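Local coordinates for Serine/threonine-protein kinase Tel1 (Chaetomium thermophilum, PDB 6SKY) that phosphorylates serine and threonine residues of target proteins with ATP, probably to start checkpoint signalling when DNA is damaged, at residues A[2163-2168]-A[2186-2191]; A[2680-2685]-A[2720-2725]; A[1564-1569]-A[1613-1618]. All coordinates share one frame; numbering follows the deposited sequence.

Interaction 1 (A[2163-2168]-A[2186-2191])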
loop_
_atom_site.group_PDB
_atom_site.type_symbol
_atom_site.label_atom_id
_atom_site.label_comp_id
_atom_site.label_asym_id
_atom_site.label_seq_id
_atom_site.Cartn_x
_atom_site.Cartn_y
_atom_site.Cartn_z
ATOM N N ARG A 2163 13.455 -29.906 2.671
ATOM C CA ARG A 2163 13.424 -29.627 1.240
ATOM C C ARG A 2163 12.004 -29.408 0.731
ATOM O O ARG A 2163 11.761 -28.503 -0.080
ATOM C CB ARG A 2163 14.093 -30.758 0.479
ATOM C CG ARG A 2163 15.548 -30.903 0.777
ATOM C CD ARG A 2163 16.266 -31.330 -0.462
ATOM N NE ARG A 2163 17.665 -31.633 -0.215
ATOM C CZ ARG A 2163 18.136 -32.859 -0.023
ATOM N NH1 ARG A 2163 19.430 -33.044 0.193
ATOM N NH2 ARG A 2163 17.315 -33.899 -0.046
ATOM N N GLY A 2164 11.053 -30.227 1.179
ATOM C CA GLY A 2164 9.671 -30.012 0.785
ATOM C C GLY A 2164 9.145 -28.661 1.223
ATOM O O GLY A 2164 8.417 -27.995 0.481
ATOM N N MET A 2165 9.517 -28.229 2.426
ATOM C CA MET A 2165 9.078 -26.920 2.900
ATOM C C MET A 2165 9.664 -25.789 2.065
ATOM O O MET A 2165 8.967 -24.819 1.753
ATOM C CB MET A 2165 9.455 -26.743 4.361
ATOM C CG MET A 2165 8.434 -27.258 5.337
ATOM S SD MET A 2165 9.074 -27.275 7.015
ATOM C CE MET A 2165 7.630 -26.758 7.916
ATOM N N LEU A 2166 10.941 -25.882 1.702
ATOM C CA LEU A 2166 11.537 -24.821 0.894
ATOM C C LEU A 2166 10.896 -24.748 -0.489
ATOM O O LEU A 2166 10.693 -23.655 -1.042
ATOM C CB LEU A 2166 13.043 -25.033 0.793
ATOM C CG LEU A 2166 13.799 -24.952 2.118
ATOM C CD1 LEU A 2166 15.241 -25.312 1.942
ATOM C CD2 LEU A 2166 13.685 -23.581 2.701
ATOM N N LEU A 2167 10.548 -25.903 -1.049
ATOM C CA LEU A 2167 9.815 -25.937 -2.311
ATOM C C LEU A 2167 8.464 -25.236 -2.191
ATOM O O LEU A 2167 8.089 -24.408 -3.038
ATOM C CB LEU A 2167 9.655 -27.392 -2.724
ATOM C CG LEU A 2167 9.062 -27.863 -4.033
ATOM C CD1 LEU A 2167 9.839 -27.320 -5.190
ATOM C CD2 LEU A 2167 9.138 -29.359 -4.012
ATOM N N SER A 2168 7.715 -25.553 -1.135
ATOM C CA SER A 2168 6.438 -24.882 -0.929
ATOM C C SER A 2168 6.614 -23.388 -0.743
ATOM O O SER A 2168 5.728 -22.615 -1.103
ATOM C CB SER A 2168 5.715 -25.465 0.277
ATOM O OG SER A 2168 5.412 -26.827 0.079
ATOM N N THR A 2186 8.572 -19.430 9.741
ATOM C CA THR A 2186 8.581 -19.609 11.189
ATOM C C THR A 2186 8.693 -21.082 11.561
ATOM O O THR A 2186 9.508 -21.466 12.411
ATOM C CB THR A 2186 7.325 -19.010 11.801
ATOM O OG1 THR A 2186 7.224 -17.636 11.433
ATOM C CG2 THR A 2186 7.410 -19.095 13.281
ATOM N N ALA A 2187 7.873 -21.925 10.935
ATOM C CA ALA A 2187 7.921 -23.350 11.221
ATOM C C ALA A 2187 9.255 -23.966 10.835
ATOM O O ALA A 2187 9.663 -24.961 11.430
ATOM C CB ALA A 2187 6.785 -24.058 10.501
ATOM N N LEU A 2188 9.938 -23.408 9.837
ATOM C CA LEU A 2188 11.260 -23.909 9.474
ATOM C C LEU A 2188 12.308 -23.480 10.483
ATOM O O LEU A 2188 13.183 -24.267 10.845
ATOM C CB LEU A 2188 11.651 -23.418 8.086
ATOM C CG LEU A 2188 11.305 -24.248 6.861
ATOM C CD1 LEU A 2188 11.498 -23.407 5.638
ATOM C CD2 LEU A 2188 12.178 -25.461 6.801
ATOM N N SER A 2189 12.251 -22.226 10.930
ATOM C CA SER A 2189 13.198 -21.765 11.932
ATOM C C SER A 2189 13.053 -22.534 13.228
ATOM O O SER A 2189 14.026 -22.683 13.972
ATOM C CB SER A 2189 13.013 -20.276 12.183
ATOM O OG SER A 2189 13.410 -19.521 11.064
ATOM N N ASP A 2190 11.853 -23.026 13.526
ATOM C CA ASP A 2190 11.698 -23.827 14.736
ATOM C C ASP A 2190 12.307 -25.218 14.629
ATOM O O ASP A 2190 12.399 -25.910 15.644
ATOM C CB ASP A 2190 10.228 -23.944 15.102
ATOM C CG ASP A 2190 9.682 -22.664 15.649
ATOM O OD1 ASP A 2190 10.332 -21.622 15.459
ATOM O OD2 ASP A 2190 8.611 -22.692 16.280
ATOM N N LEU A 2191 12.729 -25.643 13.449
ATOM C CA LEU A 2191 13.297 -26.966 13.257
ATOM C C LEU A 2191 14.807 -26.998 13.395
ATOM O O LEU A 2191 15.387 -28.080 13.333
ATOM C CB LEU A 2191 12.926 -27.503 11.876
ATOM C CG LEU A 2191 11.776 -28.489 11.740
ATOM C CD1 LEU A 2191 10.638 -28.122 12.645
ATOM C CD2 LEU A 2191 11.318 -28.502 10.313
#

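Interaction 2 (A[2680-2685]-A[2720-2725])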
loop_
_atom_site.group_PDB
_atom_site.type_symbol
_atom_site.label_atom_id
_atom_site.label_comp_id
_atom_site.label_asym_id
_atom_site.label_seq_id
_atom_site.Cartn_x
_atom_site.Cartn_y
_atom_site.Cartn_z
ATOM N N ARG A 2680 -31.157 -9.415 -40.418
ATOM C CA ARG A 2680 -31.815 -10.677 -40.117
ATOM C C ARG A 2680 -32.599 -10.598 -38.815
ATOM O O ARG A 2680 -33.695 -11.154 -38.715
ATOM C CB ARG A 2680 -30.783 -11.793 -40.064
ATOM C CG ARG A 2680 -31.263 -13.041 -39.412
ATOM C CD ARG A 2680 -30.349 -14.190 -39.705
ATOM N NE ARG A 2680 -29.035 -14.022 -39.109
ATOM C CZ ARG A 2680 -27.919 -13.866 -39.803
ATOM N NH1 ARG A 2680 -26.765 -13.732 -39.179
ATOM N NH2 ARG A 2680 -27.957 -13.853 -41.123
ATOM N N TYR A 2681 -32.075 -9.900 -37.811
ATOM C CA TYR A 2681 -32.750 -9.866 -36.523
ATOM C C TYR A 2681 -33.634 -8.650 -36.317
ATOM O O TYR A 2681 -34.503 -8.688 -35.445
ATOM C CB TYR A 2681 -31.734 -9.941 -35.384
ATOM C CG TYR A 2681 -30.995 -11.243 -35.357
ATOM C CD1 TYR A 2681 -31.592 -12.385 -34.877
ATOM C CD2 TYR A 2681 -29.708 -11.334 -35.823
ATOM C CE1 TYR A 2681 -30.927 -13.568 -34.860
ATOM C CE2 TYR A 2681 -29.040 -12.515 -35.810
ATOM C CZ TYR A 2681 -29.654 -13.631 -35.335
ATOM O OH TYR A 2681 -28.980 -14.824 -35.323
ATOM N N TYR A 2682 -33.447 -7.581 -37.081
ATOM C CA TYR A 2682 -34.286 -6.386 -36.985
ATOM C C TYR A 2682 -34.651 -5.921 -38.382
ATOM O O TYR A 2682 -34.036 -5.001 -38.928
ATOM C CB TYR A 2682 -33.576 -5.273 -36.220
ATOM C CG TYR A 2682 -33.297 -5.587 -34.784
ATOM C CD1 TYR A 2682 -34.258 -5.394 -33.819
ATOM C CD2 TYR A 2682 -32.062 -6.059 -34.386
ATOM C CE1 TYR A 2682 -34.005 -5.674 -32.507
ATOM C CE2 TYR A 2682 -31.802 -6.340 -33.077
ATOM C CZ TYR A 2682 -32.777 -6.144 -32.143
ATOM O OH TYR A 2682 -32.524 -6.420 -30.829
ATOM N N PRO A 2683 -35.663 -6.535 -38.997
ATOM C CA PRO A 2683 -36.022 -6.162 -40.371
ATOM C C PRO A 2683 -36.628 -4.775 -40.508
ATOM O O PRO A 2683 -36.773 -4.301 -41.639
ATOM C CB PRO A 2683 -37.030 -7.243 -40.772
ATOM C CG PRO A 2683 -36.796 -8.353 -39.826
ATOM C CD PRO A 2683 -36.411 -7.715 -38.547
ATOM N N LYS A 2684 -36.983 -4.108 -39.417
ATOM C CA LYS A 2684 -37.531 -2.762 -39.479
ATOM C C LYS A 2684 -36.488 -1.678 -39.257
ATOM O O LYS A 2684 -36.823 -0.494 -39.337
ATOM C CB LYS A 2684 -38.650 -2.601 -38.451
ATOM C CG LYS A 2684 -39.860 -3.464 -38.709
ATOM C CD LYS A 2684 -40.935 -3.212 -37.671
ATOM C CE LYS A 2684 -42.140 -4.098 -37.911
ATOM N NZ LYS A 2684 -43.284 -3.739 -37.026
ATOM N N ASP A 2685 -35.245 -2.044 -38.971
ATOM C CA ASP A 2685 -34.196 -1.066 -38.749
ATOM C C ASP A 2685 -33.614 -0.595 -40.075
ATOM O O ASP A 2685 -33.881 -1.154 -41.139
ATOM C CB ASP A 2685 -33.089 -1.653 -37.882
ATOM C CG ASP A 2685 -33.448 -1.683 -36.422
ATOM O OD1 ASP A 2685 -34.587 -1.314 -36.079
ATOM O OD2 ASP A 2685 -32.586 -2.071 -35.612
ATOM N N VAL A 2720 -26.606 -6.513 -32.354
ATOM C CA VAL A 2720 -26.968 -7.907 -32.571
ATOM C C VAL A 2720 -25.804 -8.837 -32.274
ATOM O O VAL A 2720 -25.830 -10.005 -32.657
ATOM C CB VAL A 2720 -27.443 -8.137 -34.013
ATOM C CG1 VAL A 2720 -28.665 -7.335 -34.303
ATOM C CG2 VAL A 2720 -26.350 -7.789 -34.959
ATOM N N MET A 2721 -24.770 -8.345 -31.604
ATOM C CA MET A 2721 -23.573 -9.161 -31.457
ATOM C C MET A 2721 -23.792 -10.325 -30.507
ATOM O O MET A 2721 -23.132 -11.361 -30.634
ATOM C CB MET A 2721 -22.416 -8.296 -30.989
ATOM C CG MET A 2721 -21.095 -9.002 -30.896
ATOM S SD MET A 2721 -20.445 -9.499 -32.477
ATOM C CE MET A 2721 -19.211 -10.658 -31.930
ATOM N N ARG A 2722 -24.735 -10.195 -29.579
ATOM C CA ARG A 2722 -24.990 -11.263 -28.628
ATOM C C ARG A 2722 -25.466 -12.535 -29.300
ATOM O O ARG A 2722 -25.414 -13.601 -28.688
ATOM C CB ARG A 2722 -26.019 -10.816 -27.607
ATOM C CG ARG A 2722 -27.396 -10.724 -28.149
ATOM C CD ARG A 2722 -28.279 -10.003 -27.189
ATOM N NE ARG A 2722 -29.595 -9.752 -27.746
ATOM C CZ ARG A 2722 -29.886 -8.725 -28.526
ATOM N NH1 ARG A 2722 -31.111 -8.571 -28.987
ATOM N NH2 ARG A 2722 -28.949 -7.860 -28.856
ATOM N N TYR A 2723 -25.921 -12.454 -30.541
ATOM C CA TYR A 2723 -26.342 -13.642 -31.253
ATOM C C TYR A 2723 -25.188 -14.406 -31.864
ATOM O O TYR A 2723 -25.344 -15.597 -32.126
ATOM C CB TYR A 2723 -27.335 -13.276 -32.338
ATOM C CG TYR A 2723 -28.651 -12.833 -31.783
ATOM C CD1 TYR A 2723 -29.031 -11.512 -31.827
ATOM C CD2 TYR A 2723 -29.507 -13.736 -31.197
ATOM C CE1 TYR A 2723 -30.224 -11.109 -31.320
ATOM C CE2 TYR A 2723 -30.701 -13.340 -30.686
ATOM C CZ TYR A 2723 -31.056 -12.027 -30.748
ATOM O OH TYR A 2723 -32.260 -11.627 -30.232
ATOM N N PHE A 2724 -24.037 -13.773 -32.087
ATOM C CA PHE A 2724 -22.910 -14.509 -32.643
ATOM C C PHE A 2724 -22.634 -15.757 -31.831
ATOM O O PHE A 2724 -22.292 -16.805 -32.379
ATOM C CB PHE A 2724 -21.662 -13.628 -32.695
ATOM C CG PHE A 2724 -20.441 -14.339 -33.202
ATOM C CD1 PHE A 2724 -20.188 -14.425 -34.547
ATOM C CD2 PHE A 2724 -19.551 -14.923 -32.330
ATOM C CE1 PHE A 2724 -19.093 -15.074 -35.004
ATOM C CE2 PHE A 2724 -18.457 -15.578 -32.789
ATOM C CZ PHE A 2724 -18.226 -15.651 -34.123
ATOM N N PHE A 2725 -22.799 -15.667 -30.522
ATOM C CA PHE A 2725 -22.515 -16.779 -29.641
ATOM C C PHE A 2725 -23.689 -17.718 -29.502
ATOM O O PHE A 2725 -23.490 -18.903 -29.247
ATOM C CB PHE A 2725 -22.090 -16.256 -28.272
ATOM C CG PHE A 2725 -20.887 -15.388 -28.329
ATOM C CD1 PHE A 2725 -19.634 -15.941 -28.373
ATOM C CD2 PHE A 2725 -21.007 -14.023 -28.393
ATOM C CE1 PHE A 2725 -18.536 -15.155 -28.459
ATOM C CE2 PHE A 2725 -19.905 -13.237 -28.480
ATOM C CZ PHE A 2725 -18.672 -13.806 -28.508
#

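Interaction 3 (A[1564-1569]-A[1613-1618])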
loop_
_atom_site.group_PDB
_atom_site.type_symbol
_atom_site.label_atom_id
_atom_site.label_comp_id
_atom_site.label_asym_id
_atom_site.label_seq_id
_atom_site.Cartn_x
_atom_site.Cartn_y
_atom_site.Cartn_z
ATOM N N GLU A 1564 -5.945 -52.601 -21.448
ATOM C CA GLU A 1564 -6.392 -52.612 -22.838
ATOM C C GLU A 1564 -7.819 -52.108 -22.964
ATOM O O GLU A 1564 -8.122 -51.313 -23.857
ATOM C CB GLU A 1564 -6.279 -54.019 -23.419
ATOM C CG GLU A 1564 -4.866 -54.466 -23.737
ATOM C CD GLU A 1564 -4.277 -53.743 -24.931
ATOM O OE1 GLU A 1564 -5.022 -53.025 -25.630
ATOM O OE2 GLU A 1564 -3.062 -53.895 -25.177
ATOM N N ILE A 1565 -8.709 -52.563 -22.083
ATOM C CA ILE A 1565 -10.098 -52.115 -22.119
ATOM C C ILE A 1565 -10.185 -50.613 -21.892
ATOM O O ILE A 1565 -10.935 -49.911 -22.577
ATOM C CB ILE A 1565 -10.930 -52.883 -21.082
ATOM C CG1 ILE A 1565 -11.017 -54.353 -21.457
ATOM C CG2 ILE A 1565 -12.306 -52.289 -20.972
ATOM C CD1 ILE A 1565 -11.606 -55.195 -20.377
ATOM N N LEU A 1566 -9.423 -50.096 -20.930
ATOM C CA LEU A 1566 -9.467 -48.666 -20.652
ATOM C C LEU A 1566 -8.901 -47.863 -21.813
ATOM O O LEU A 1566 -9.508 -46.884 -22.256
ATOM C CB LEU A 1566 -8.711 -48.356 -19.363
ATOM C CG LEU A 1566 -9.264 -48.937 -18.066
ATOM C CD1 LEU A 1566 -8.400 -48.502 -16.918
ATOM C CD2 LEU A 1566 -10.695 -48.515 -17.850
ATOM N N LYS A 1567 -7.735 -48.261 -22.321
ATOM C CA LYS A 1567 -7.138 -47.566 -23.453
ATOM C C LYS A 1567 -8.042 -47.599 -24.677
ATOM O O LYS A 1567 -8.080 -46.634 -25.445
ATOM C CB LYS A 1567 -5.780 -48.189 -23.760
ATOM C CG LYS A 1567 -5.087 -47.665 -24.991
ATOM C CD LYS A 1567 -3.721 -48.318 -25.129
ATOM C CE LYS A 1567 -2.982 -47.823 -26.360
ATOM N NZ LYS A 1567 -1.598 -48.369 -26.437
ATOM N N ASP A 1568 -8.783 -48.692 -24.867
ATOM C CA ASP A 1568 -9.707 -48.794 -25.987
ATOM C C ASP A 1568 -10.945 -47.939 -25.773
ATOM O O ASP A 1568 -11.517 -47.423 -26.737
ATOM C CB ASP A 1568 -10.098 -50.255 -26.186
ATOM C CG ASP A 1568 -11.215 -50.431 -27.182
ATOM O OD1 ASP A 1568 -10.933 -50.428 -28.397
ATOM O OD2 ASP A 1568 -12.375 -50.576 -26.751
ATOM N N TRP A 1569 -11.376 -47.791 -24.522
ATOM C CA TRP A 1569 -12.557 -46.994 -24.217
ATOM C C TRP A 1569 -12.381 -45.557 -24.680
ATOM O O TRP A 1569 -13.268 -44.986 -25.322
ATOM C CB TRP A 1569 -12.823 -47.054 -22.719
ATOM C CG TRP A 1569 -14.148 -46.587 -22.287
ATOM C CD1 TRP A 1569 -15.003 -45.791 -22.970
ATOM C CD2 TRP A 1569 -14.784 -46.897 -21.052
ATOM N NE1 TRP A 1569 -16.139 -45.579 -22.236
ATOM C CE2 TRP A 1569 -16.028 -46.255 -21.052
ATOM C CE3 TRP A 1569 -14.420 -47.664 -19.947
ATOM C CZ2 TRP A 1569 -16.907 -46.350 -19.990
ATOM C CZ3 TRP A 1569 -15.292 -47.758 -18.899
ATOM C CH2 TRP A 1569 -16.522 -47.106 -18.923
ATOM N N GLY A 1613 -6.812 -40.838 -16.699
ATOM C CA GLY A 1613 -7.717 -40.399 -15.653
ATOM C C GLY A 1613 -9.154 -40.273 -16.112
ATOM O O GLY A 1613 -10.077 -40.638 -15.384
ATOM N N ALA A 1614 -9.366 -39.745 -17.316
ATOM C CA ALA A 1614 -10.725 -39.555 -17.807
ATOM C C ALA A 1614 -11.445 -40.885 -17.956
ATOM O O ALA A 1614 -12.610 -41.021 -17.565
ATOM C CB ALA A 1614 -10.698 -38.810 -19.134
ATOM N N VAL A 1615 -10.753 -41.889 -18.488
ATOM C CA VAL A 1615 -11.368 -43.192 -18.695
ATOM C C VAL A 1615 -11.549 -43.920 -17.374
ATOM O O VAL A 1615 -12.537 -44.631 -17.180
ATOM C CB VAL A 1615 -10.534 -44.014 -19.687
ATOM C CG1 VAL A 1615 -11.206 -45.321 -19.958
ATOM C CG2 VAL A 1615 -10.360 -43.245 -20.969
ATOM N N VAL A 1616 -10.614 -43.755 -16.438
ATOM C CA VAL A 1616 -10.788 -44.407 -15.146
ATOM C C VAL A 1616 -11.940 -43.785 -14.373
ATOM O O VAL A 1616 -12.647 -44.482 -13.646
ATOM C CB VAL A 1616 -9.478 -44.373 -14.346
ATOM C CG1 VAL A 1616 -9.707 -44.861 -12.945
ATOM C CG2 VAL A 1616 -8.455 -45.241 -15.019
ATOM N N TRP A 1617 -12.173 -42.484 -14.523
ATOM C CA TRP A 1617 -13.363 -41.905 -13.914
ATOM C C TRP A 1617 -14.625 -42.389 -14.610
ATOM O O TRP A 1617 -15.615 -42.718 -13.952
ATOM C CB TRP A 1617 -13.308 -40.382 -13.942
ATOM C CG TRP A 1617 -14.607 -39.792 -13.543
ATOM C CD1 TRP A 1617 -15.455 -39.077 -14.324
ATOM C CD2 TRP A 1617 -15.237 -39.906 -12.268
ATOM N NE1 TRP A 1617 -16.567 -38.722 -13.612
ATOM C CE2 TRP A 1617 -16.455 -39.221 -12.344
ATOM C CE3 TRP A 1617 -14.881 -40.514 -11.064
ATOM C CZ2 TRP A 1617 -17.319 -39.129 -11.266
ATOM C CZ3 TRP A 1617 -15.736 -40.422 -10.003
ATOM C CH2 TRP A 1617 -16.939 -39.736 -10.106
ATOM N N LYS A 1618 -14.614 -42.425 -15.940
ATOM C CA LYS A 1618 -15.747 -42.965 -16.677
ATOM C C LYS A 1618 -16.076 -44.380 -16.236
ATOM O O LYS A 1618 -17.244 -44.779 -16.241
ATOM C CB LYS A 1618 -15.441 -42.936 -18.166
ATOM C CG LYS A 1618 -16.602 -42.579 -19.038
ATOM C CD LYS A 1618 -16.164 -42.540 -20.476
ATOM C CE LYS A 1618 -15.029 -41.569 -20.658
ATOM N NZ LYS A 1618 -14.492 -41.626 -22.033
#

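Interaction 1 (A[2163-2168]-A[2186-2191])
Met2165 and Leu2188 meet tip to tip, the thioether sulphur SD of Met2165 lying 3.6 Å from CD2 of Leu2188. The same leucine also packs its CG and both methyls near CB of Met2165, so one branched side chain meets both the root and the sulphur of an unbranched one. Met2165 is nearly extended about chi2 (170°) and bends at chi3 (141°), which carries its terminal CE to within 3.8 Å of CB of Ala2187. Leu2188 CD1 also touches CD2 of Leu2166 at 3.7 Å, the two leucines crossing at about a right angle. CD2 of Leu2191 adds a looser contact, 4.2 Å from SD of Met2165. Flexible methionine suits a place between an alanine and two leucines, because its chain can follow their uneven surface. An alanine in place of Leu2188 would remove the branches that meet Met2165 and Leu2166 and would probably loosen the packing between the helices. Further out, Ser2168 OG gives a 3.2 Å hydrogen bond to the carbonyl O of Gly2164, which also accepts from Ser2168 N, so this polar group is satisfied within its own helix. Glu2209 of helix 2203-2217 touches Leu2166 and Leu2188, while Arg1968 of the second subunit packs on Ala2187, whose single methyl meets Met2165 CE within the subunit. Helices 2154-2174 and 2178-2189 follow one another and run roughly antiparallel, the alpha-alpha hairpin from which TPR-like helical repeats, including those of FAT domains, are built.

Interaction 2 (A[2680-2685]-A[2720-2725])
A face-to-face tyrosine stack, flanked by an arginine-to-tyrosine hydrogen bond, joins the end of helix 2670-2681 to the short helix 2722-2726 in the C-lobe of the kinase domain. The rings of Tyr2681 and Tyr2723 are nearly parallel, their planes 6° apart, with centroids 4.1 Å apart, and each lies over a face of the other. On the far face of the Tyr2681 ring lies CG of Arg2680, so the ring is sandwiched. Tyrosine suits this place because its ring stacks while its hydroxyl bonds: the OH of Tyr2681 is hydrogen-bonded to OE1 of Glu2727. Tyr2682, just past the helix end, sets its ring edge against Val2720, whose CG1 is 3.5 Å from CE2 of Tyr2682. At the tip of that ring, NH1 of Arg2722 donates to OH of Tyr2682 over 3.2 Å at 159°, with the oxygen lying in the guanidinium plane. The Arg2722 chain, extended from CG to NE, reaches this far, and its NH2 is held by Pro2719 O and by a salt bridge to Asp2806. Val2720 also packs on Leu2674 and Ala2677 of helix 2670-2681, Phe2725 on helix 2732-2755, and Met2721 and Phe2724 on Leu2768 of strand 2766-2769.

Interaction 3 (A[1564-1569]-A[1613-1618])
Two helices of the alpha solenoid cross here nearly at right angles: the axes of segments 1564-1569 and 1613-1618 approach to 9.2 Å with 105° between their directions. Val1615 sits at the crossing, and its CG1, anti to the backbone N, slips between two side chains of the other helix. That methyl lies 3.6 Å from CB of Trp1569 and 3.9 Å from CD2 of Leu1566. A beta-branched valine suits the spot, being compact enough to let the backbones come close. Leu1566 spreads its branches, CD1 going on to CG2 of Val1616 at 3.8 Å. In such a solenoid, helices are held to one another by apolar side chains like these, and helix 1578-1588 lies between this pair in sequence. The broad flat indole of Trp1569 suits its place by spanning from Val1615 CG1 to the Lys1618 chain, which it crosses obliquely. CB of Lys1618 stands over one face of the rings, toward the rim, and CD comes within 3.5 Å of NE1 of Trp1569; the lysine thus lays CB, CG and CD against the indole. Arg1581 makes a cation-pi contact with the same indole, and Trp1632 and Val1636 of helix 1627-1644 pack on Leu1566 and Val1616, respectively.

Along the chain, interaction 3 closes first, then interaction 1, then interaction 2, and none touches another. Interactions 1 and 3 both join helices, their centres about 39 Å apart. Interaction 2 belongs to the kinase domain, its centre about 59 Å from that of interaction 1, on the opposite side of the chain's centre, and about 44 Å from that of interaction 3. All three lie away from the nucleotide and magnesium sites. Interaction 2 is nonetheless connected to the nucleotide pocket in two ways: helix 2670-2681 directly follows Pro2669 of the pocket, and Met2721 and Phe2724 pack on Leu2768, next in sequence to the pocket residue Leu2767. Interaction 1 alone borders the second subunit.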